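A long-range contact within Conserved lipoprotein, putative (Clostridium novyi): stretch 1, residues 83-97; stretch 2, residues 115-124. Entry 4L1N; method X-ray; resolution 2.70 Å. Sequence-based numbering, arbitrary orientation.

Stretch 1 83-97: GKGENALEEGVGKIY
Stretch 2 (115-124) QQKNTPKYID

Residues 83-97 wander through loop and turn before entering a strand at K95; residues 115-124 become a strand at N118. The two strand axes approach to 7.3 Å with N-to-C directions 47° apart, and the contact, burying 564 Å² in all, lies largely before the first strand begins. Two CA pairs set the register: V93 CA lies 4.8 Å from T119 CA, and A88 CA lies 6.2 Å from K121 CA.

V93 has the most area covered by its partner stretch. At phi/psi -92/109 its CA-to-CB bond points sideways, and chi1 in t (171°) carries CG2 to 3.4 Å from N118 O and 3.8 Å from both Q116 O and Q116 CB. A short branched side chain fits here, lying against backbone carbonyls rather than needing a polar partner. The next residue supplies the polar anchor: G94 N donates to T119 OG1 at 2.8 Å, with an N-H...O angle of 164°. T119, chi1 t, has its CA-to-CB bond pointing toward the loop and itself donates a hydrogen bond to P120 O (T119 OG1 to P120 O, 3.1 Å), so one hydroxyl accepts across the contact and donates along its strand. G94, at -80/161, suits its place because a CB would point toward the partner, only 3.4 Å from T119 OG1, and crowd K84 CD at 3.2 Å.

K121 works through its end. Its CA-to-CB bond is sideways, but chi angles of -177°, 61°, 132° and -148° bring NZ to A88 O, a weak hydrogen bond of 3.4 Å. A88 belongs to the close of a type I turn from G85, with A88 N to G85 O at 3.3 Å; its own phi/psi are 54/37. K84, m then t with chi3 at 128° and chi4 at -75°, has its CA-to-CB bond pointing toward the strand and runs its CE within 3.4 Å of T119 OG1, then donates from NZ to E90 O at 2.7 Å. The loop is further tied by E90 N to K84 O, 3.1 Å. K84 NZ and K121 NZ stand 3.3 Å apart, two donors of like charge that do not bond. One water accepts from both, 2.9 Å from K84 NZ and 2.8 Å from K121 NZ, and so gives the pair a shared partner.

P120 completes the apolar side. Its ring is C-gamma endo and its CA-to-CB bond points toward the first stretch, with CD 3.1 Å from G94 O and CB 3.7 Å from I96 CG1. I96 (chi1 m, chi2 t) also sets CG2 4.1 Å from CD1 of I123 (p, t), extending the buried greasy patch along the strand.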

# COMPACT_ATOMS: atom_id res chain seq x y z
N GLY A 83 3.25 -0.97 -12.18
CA GLY A 83 2.60 -2.13 -12.78
C GLY A 83 1.09 -2.16 -12.89
O GLY A 83 0.54 -3.11 -13.46
N LYS A 84 0.41 -1.13 -12.35
CA LYS A 84 -1.05 -1.12 -12.36
C LYS A 84 -1.68 0.19 -12.91
O LYS A 84 -2.88 0.41 -12.77
CB LYS A 84 -1.56 -1.38 -10.94
CG LYS A 84 -1.35 -2.78 -10.41
CD LYS A 84 -1.87 -2.81 -8.98
CE LYS A 84 -2.86 -3.91 -8.70
NZ LYS A 84 -4.20 -3.69 -9.26
N GLY A 85 -0.89 1.01 -13.60
CA GLY A 85 -1.41 2.25 -14.16
C GLY A 85 -1.42 3.40 -13.18
O GLY A 85 -1.08 3.22 -12.01
N GLU A 86 -1.81 4.59 -13.66
CA GLU A 86 -1.85 5.88 -12.95
C GLU A 86 -2.67 5.88 -11.64
O GLU A 86 -2.36 6.68 -10.73
CB GLU A 86 -2.42 6.96 -13.89
CG GLU A 86 -1.88 8.36 -13.64
CD GLU A 86 -2.61 9.44 -14.42
OE1 GLU A 86 -3.81 9.67 -14.12
OE2 GLU A 86 -1.99 10.06 -15.31
N ASN A 87 -3.70 5.02 -11.54
CA ASN A 87 -4.54 5.00 -10.34
C ASN A 87 -4.60 3.60 -9.70
O ASN A 87 -5.46 3.34 -8.84
CB ASN A 87 -5.95 5.52 -10.69
CG ASN A 87 -5.97 6.98 -11.06
OD1 ASN A 87 -5.89 7.87 -10.20
ND2 ASN A 87 -6.02 7.27 -12.37
N ALA A 88 -3.66 2.72 -10.07
CA ALA A 88 -3.52 1.33 -9.61
C ALA A 88 -4.82 0.53 -9.81
O ALA A 88 -5.15 -0.32 -8.98
CB ALA A 88 -3.06 1.29 -8.16
N LEU A 89 -5.55 0.78 -10.93
CA LEU A 89 -6.83 0.10 -11.20
C LEU A 89 -6.67 -1.10 -12.13
O LEU A 89 -7.58 -1.92 -12.23
CB LEU A 89 -7.86 1.08 -11.79
CG LEU A 89 -8.34 2.20 -10.88
CD1 LEU A 89 -9.01 3.28 -11.67
CD2 LEU A 89 -9.29 1.68 -9.82
N GLU A 90 -5.51 -1.21 -12.80
CA GLU A 90 -5.21 -2.30 -13.71
C GLU A 90 -4.86 -3.56 -12.95
O GLU A 90 -4.21 -3.49 -11.91
CB GLU A 90 -4.06 -1.93 -14.65
CG GLU A 90 -4.39 -0.77 -15.58
CD GLU A 90 -5.56 -1.03 -16.50
OE1 GLU A 90 -5.49 -2.01 -17.28
OE2 GLU A 90 -6.56 -0.29 -16.40
N GLU A 91 -5.29 -4.72 -13.48
CA GLU A 91 -5.05 -6.04 -12.90
C GLU A 91 -3.57 -6.37 -12.86
O GLU A 91 -2.80 -5.86 -13.67
CB GLU A 91 -5.79 -7.12 -13.69
CG GLU A 91 -7.22 -7.35 -13.23
CD GLU A 91 -7.89 -8.64 -13.69
OE1 GLU A 91 -7.23 -9.47 -14.35
OE2 GLU A 91 -9.08 -8.82 -13.34
N GLY A 92 -3.19 -7.20 -11.90
CA GLY A 92 -1.81 -7.64 -11.73
C GLY A 92 -1.23 -7.34 -10.37
O GLY A 92 -1.88 -6.67 -9.56
N VAL A 93 -0.01 -7.86 -10.12
CA VAL A 93 0.74 -7.66 -8.88
C VAL A 93 1.64 -6.45 -9.08
O VAL A 93 2.58 -6.50 -9.88
CB VAL A 93 1.53 -8.93 -8.44
CG1 VAL A 93 2.47 -8.62 -7.27
CG2 VAL A 93 0.60 -10.08 -8.08
N GLY A 94 1.31 -5.36 -8.41
CA GLY A 94 2.10 -4.13 -8.43
C GLY A 94 3.29 -4.25 -7.50
O GLY A 94 3.31 -5.12 -6.63
N LYS A 95 4.30 -3.39 -7.71
CA LYS A 95 5.51 -3.34 -6.89
C LYS A 95 5.64 -1.93 -6.27
O LYS A 95 5.40 -0.96 -6.98
CB LYS A 95 6.76 -3.65 -7.73
CG LYS A 95 6.73 -4.90 -8.60
CD LYS A 95 7.50 -4.65 -9.91
CE LYS A 95 8.40 -5.78 -10.35
NZ LYS A 95 9.47 -5.32 -11.30
N ILE A 96 6.01 -1.81 -4.98
CA ILE A 96 6.23 -0.49 -4.37
C ILE A 96 7.66 -0.05 -4.74
O ILE A 96 8.63 -0.68 -4.33
CB ILE A 96 5.99 -0.44 -2.83
CG1 ILE A 96 4.59 -0.93 -2.43
CG2 ILE A 96 6.24 0.99 -2.30
CD1 ILE A 96 4.50 -1.33 -0.97
N TYR A 97 7.76 1.03 -5.52
CA TYR A 97 9.04 1.61 -5.97
C TYR A 97 9.43 2.74 -5.02
O TYR A 97 8.61 3.61 -4.78
CB TYR A 97 8.88 2.13 -7.41
CG TYR A 97 9.34 1.19 -8.50
CD1 TYR A 97 9.08 -0.18 -8.42
CD2 TYR A 97 10.01 1.66 -9.62
CE1 TYR A 97 9.49 -1.05 -9.43
CE2 TYR A 97 10.42 0.80 -10.64
CZ TYR A 97 10.15 -0.56 -10.54
OH TYR A 97 10.59 -1.41 -11.53
N GLN A 115 2.20 -17.49 -5.00
CA GLN A 115 1.28 -17.28 -6.11
C GLN A 115 1.08 -15.78 -6.27
O GLN A 115 1.21 -15.04 -5.29
CB GLN A 115 -0.05 -18.00 -5.88
CG GLN A 115 0.05 -19.52 -5.88
CD GLN A 115 -1.29 -20.22 -5.77
OE1 GLN A 115 -2.17 -19.85 -4.98
NE2 GLN A 115 -1.46 -21.28 -6.55
N GLN A 116 0.76 -15.32 -7.49
CA GLN A 116 0.53 -13.90 -7.81
C GLN A 116 -0.92 -13.51 -7.47
O GLN A 116 -1.65 -13.07 -8.37
CB GLN A 116 0.83 -13.67 -9.31
CG GLN A 116 2.29 -13.88 -9.74
CD GLN A 116 3.11 -12.62 -9.61
OE1 GLN A 116 3.84 -12.42 -8.62
NE2 GLN A 116 3.02 -11.74 -10.60
N LYS A 117 -1.34 -13.65 -6.18
CA LYS A 117 -2.73 -13.37 -5.83
C LYS A 117 -2.97 -11.98 -5.20
O LYS A 117 -4.06 -11.44 -5.39
CB LYS A 117 -3.34 -14.47 -4.94
CG LYS A 117 -2.83 -14.59 -3.50
CD LYS A 117 -3.96 -15.00 -2.53
CE LYS A 117 -4.18 -16.49 -2.42
NZ LYS A 117 -5.46 -16.81 -1.73
N ASN A 118 -2.01 -11.43 -4.42
CA ASN A 118 -2.19 -10.14 -3.74
C ASN A 118 -1.26 -9.07 -4.25
O ASN A 118 -0.23 -9.38 -4.87
CB ASN A 118 -2.02 -10.29 -2.24
CG ASN A 118 -3.23 -10.91 -1.61
OD1 ASN A 118 -4.36 -10.49 -1.85
ND2 ASN A 118 -3.03 -11.95 -0.84
N THR A 119 -1.61 -7.80 -3.99
CA THR A 119 -0.87 -6.66 -4.49
C THR A 119 -0.92 -5.41 -3.60
O THR A 119 -1.97 -5.16 -3.00
CB THR A 119 -1.48 -6.28 -5.86
OG1 THR A 119 -0.72 -5.25 -6.46
CG2 THR A 119 -2.95 -5.82 -5.77
N PRO A 120 0.12 -4.52 -3.57
CA PRO A 120 -0.09 -3.21 -2.94
C PRO A 120 -1.14 -2.48 -3.80
O PRO A 120 -1.01 -2.51 -5.03
CB PRO A 120 1.29 -2.55 -3.01
CG PRO A 120 2.02 -3.25 -4.02
CD PRO A 120 1.44 -4.61 -4.22
N LYS A 121 -2.19 -1.91 -3.20
CA LYS A 121 -3.25 -1.23 -3.95
C LYS A 121 -3.23 0.29 -3.73
O LYS A 121 -3.53 1.04 -4.66
CB LYS A 121 -4.63 -1.82 -3.58
CG LYS A 121 -5.82 -1.26 -4.33
CD LYS A 121 -5.78 -1.46 -5.84
CE LYS A 121 -7.08 -1.99 -6.37
NZ LYS A 121 -6.85 -2.88 -7.53
N TYR A 122 -2.92 0.74 -2.49
CA TYR A 122 -2.83 2.16 -2.10
C TYR A 122 -1.69 2.33 -1.12
O TYR A 122 -1.53 1.52 -0.21
CB TYR A 122 -4.15 2.70 -1.49
CG TYR A 122 -4.08 4.16 -1.06
CD1 TYR A 122 -3.67 4.51 0.22
CD2 TYR A 122 -4.42 5.18 -1.94
CE1 TYR A 122 -3.56 5.85 0.60
CE2 TYR A 122 -4.30 6.52 -1.58
CZ TYR A 122 -3.87 6.86 -0.30
OH TYR A 122 -3.75 8.18 0.07
N ILE A 123 -0.88 3.38 -1.34
CA ILE A 123 0.24 3.70 -0.47
C ILE A 123 0.26 5.20 -0.17
O ILE A 123 -0.10 6.02 -1.03
CB ILE A 123 1.63 3.20 -1.01
CG1 ILE A 123 2.14 4.01 -2.23
CG2 ILE A 123 1.68 1.68 -1.26
CD1 ILE A 123 3.57 4.07 -2.38
N ASP A 124 0.67 5.54 1.05
CA ASP A 124 0.90 6.89 1.53
C ASP A 124 1.86 6.83 2.70
O ASP A 124 2.09 5.74 3.23
CB ASP A 124 -0.37 7.64 1.90
CG ASP A 124 -0.30 9.13 1.60
OD1 ASP A 124 0.84 9.67 1.49
OD2 ASP A 124 -1.39 9.76 1.48
O HOH W 1 -6.27 -5.45 -8.34